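Local coordinates for sulfur carrier protein ThiS adenylyltransferase (Escherichia coli, PDB 1ZUD) that catalyses the ATP-dependent adenylation of the C-terminal glycine of the sulfur carrier protein ThiS in thiamine biosynthesis, at residues Leu112-Ala117 with Ala138-Thr144. Where two conformers were deposited one is given. Residues are numbered along the deposited sequence.
Sequences LKDAVA and ACVALNT. With NA (sodium ion), chain J.
Residues 112-117 are helical throughout, the C-terminal part of helix 109-118; 138-141 form the last turn of helix 129-141, and Leu142 to Thr144 lead out of it. The segments run in the same general direction, CA atoms pairing Lys113 with Ala138 (6.0 Å), Val116 with Cys139 (6.5 Å) and Ala117 with Leu142 (6.1 Å). A Schellman motif ends the second helix: Asn143, at phi 53°, psi 44°, is C-prime, with Thr144 N to Cys139 O at 2.9 Å and Asn143 N to Val140 O at 3.1 Å. Val116 (chi1 t) fills the middle, its CG2 4.1 Å from Ala138 CB, its CG1 3.9 Å from Cys139 SG. Leu142 (chi1 -95°, chi2 3°) makes the closest approach, CD2 to Lys113 O at 3.4 Å. No direct hydrogen bond crosses; instead a sodium ion ties the C-terminal turn of helix 109-118 to the loop that follows helix 129-141, bound by Val116 O (2.4 Å), Ala117 O (2.6 Å), Thr144 OG1 (2.4 Å), water 1 (2.5 Å), water 2 (2.4 Å) and Ala119 O. Water 1 donates to Leu142 O at 3.1 Å, as does Thr144 OG1 (chi1 m) at 3.2 Å. In this Rossmann-type fold, Leu112 and Val116 also pack on strand 30-34, while Cys139 and Thr144 touch Val122 of strand 121-124, which links the two helices in sequence.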
loop_
_atom_site.group_PDB
_atom_site.type_symbol
_atom_site.label_atom_id
_atom_site.label_comp_id
_atom_site.label_asym_id
_atom_site.label_seq_id
_atom_site.Cartn_x
_atom_site.Cartn_y
_atom_site.Cartn_z
ATOM N N LEU C 112 28.216 3.667 7.870
ATOM C CA LEU C 112 26.800 4.002 7.983
ATOM C C LEU C 112 26.653 5.528 8.183
ATOM O O LEU C 112 25.855 6.228 7.495
ATOM C CB LEU C 112 26.184 3.243 9.174
ATOM C CG LEU C 112 24.797 3.718 9.607
ATOM C CD1 LEU C 112 23.780 3.467 8.467
ATOM C CD2 LEU C 112 24.348 2.949 10.875
ATOM N N LYS C 113 27.435 6.054 9.126
ATOM C CA LYS C 113 27.389 7.481 9.400
ATOM C C LYS C 113 27.664 8.330 8.164
ATOM O O LYS C 113 27.033 9.351 7.947
ATOM C CB LYS C 113 28.409 7.845 10.499
ATOM C CG LYS C 113 27.944 7.457 11.906
ATOM C CD LYS C 113 29.036 7.796 12.909
ATOM C CE LYS C 113 28.528 7.848 14.352
ATOM N NZ LYS C 113 28.548 6.507 15.014
ATOM N N ASP C 114 28.614 7.909 7.338
ATOM C CA ASP C 114 28.932 8.693 6.185
ATOM C C ASP C 114 27.815 8.641 5.153
ATOM O O ASP C 114 27.530 9.658 4.500
ATOM C CB ASP C 114 30.264 8.223 5.565
ATOM C CG ASP C 114 30.722 9.123 4.418
ATOM O OD1 ASP C 114 30.396 8.812 3.245
ATOM O OD2 ASP C 114 31.390 10.154 4.685
ATOM N N ALA C 115 27.179 7.473 4.999
ATOM C CA ALA C 115 26.075 7.377 4.029
ATOM C C ALA C 115 24.843 8.169 4.554
ATOM O O ALA C 115 24.125 8.849 3.801
ATOM C CB ALA C 115 25.689 5.872 3.813
ATOM N N VAL C 116 24.601 8.095 5.846
ATOM C CA VAL C 116 23.479 8.849 6.382
ATOM C C VAL C 116 23.737 10.336 6.214
ATOM O O VAL C 116 22.851 11.092 5.840
ATOM C CB VAL C 116 23.261 8.480 7.872
ATOM C CG1 VAL C 116 22.228 9.424 8.561
ATOM C CG2 VAL C 116 22.739 7.069 7.911
ATOM N N ALA C 117 24.961 10.780 6.464
ATOM C CA ALA C 117 25.236 12.227 6.362
ATOM C C ALA C 117 24.995 12.758 4.946
ATOM O O ALA C 117 24.390 13.794 4.763
ATOM C CB ALA C 117 26.667 12.524 6.798
ATOM N N ALA C 138 22.026 6.972 14.123
ATOM C CA ALA C 138 22.784 7.778 13.168
ATOM C C ALA C 138 21.935 8.903 12.588
ATOM O O ALA C 138 22.422 10.023 12.444
ATOM C CB ALA C 138 23.329 6.897 11.989
ATOM N N CYS C 139 20.673 8.609 12.235
ATOM C CA CYS C 139 19.824 9.644 11.673
ATOM C C CYS C 139 19.592 10.783 12.676
ATOM O O CYS C 139 19.624 11.958 12.296
ATOM C CB CYS C 139 18.456 9.033 11.247
ATOM S SG CYS C 139 18.724 8.003 9.703
ATOM N N VAL C 140 19.323 10.437 13.933
ATOM C CA VAL C 140 19.084 11.527 14.899
ATOM C C VAL C 140 20.369 12.377 15.100
ATOM O O VAL C 140 20.314 13.611 15.073
ATOM C CB VAL C 140 18.618 10.967 16.251
ATOM C CG1 VAL C 140 18.557 12.092 17.320
ATOM C CG2 VAL C 140 17.219 10.303 16.084
ATOM N N ALA C 141 21.522 11.709 15.221
ATOM C CA ALA C 141 22.791 12.424 15.447
ATOM C C ALA C 141 23.165 13.291 14.260
ATOM O O ALA C 141 23.831 14.321 14.413
ATOM C CB ALA C 141 23.968 11.411 15.761
ATOM N N LEU C 142 22.746 12.882 13.064
ATOM C CA LEU C 142 23.100 13.641 11.874
ATOM C C LEU C 142 21.911 14.420 11.379
ATOM O O LEU C 142 21.923 14.936 10.259
ATOM C CB LEU C 142 23.631 12.691 10.782
ATOM C CG LEU C 142 25.141 12.395 10.552
ATOM C CD1 LEU C 142 26.060 13.083 11.570
ATOM C CD2 LEU C 142 25.382 10.902 10.531
ATOM N N ASN C 143 20.858 14.498 12.195
ATOM C CA ASN C 143 19.705 15.316 11.797
ATOM C C ASN C 143 19.137 14.999 10.393
ATOM O O ASN C 143 18.825 15.912 9.622
ATOM C CB ASN C 143 20.166 16.755 11.815
ATOM C CG ASN C 143 19.263 17.616 12.609
ATOM O OD1 ASN C 143 18.766 17.193 13.657
ATOM N ND2 ASN C 143 19.021 18.828 12.120
ATOM N N THR C 144 19.003 13.713 10.062
ATOM C CA THR C 144 18.527 13.313 8.724
ATOM C C THR C 144 17.204 12.563 8.917
ATOM O O THR C 144 17.125 11.671 9.753
ATOM C CB THR C 144 19.592 12.378 8.060
ATOM O OG1 THR C 144 20.827 13.119 7.916
ATOM C CG2 THR C 144 19.121 11.831 6.687
HETATM NA NA NA J . 22.091 13.409 5.867
HETATM O O HOH W 1 23.384 14.738 7.582
HETATM O O HOH W 2 21.253 15.610 5.346
#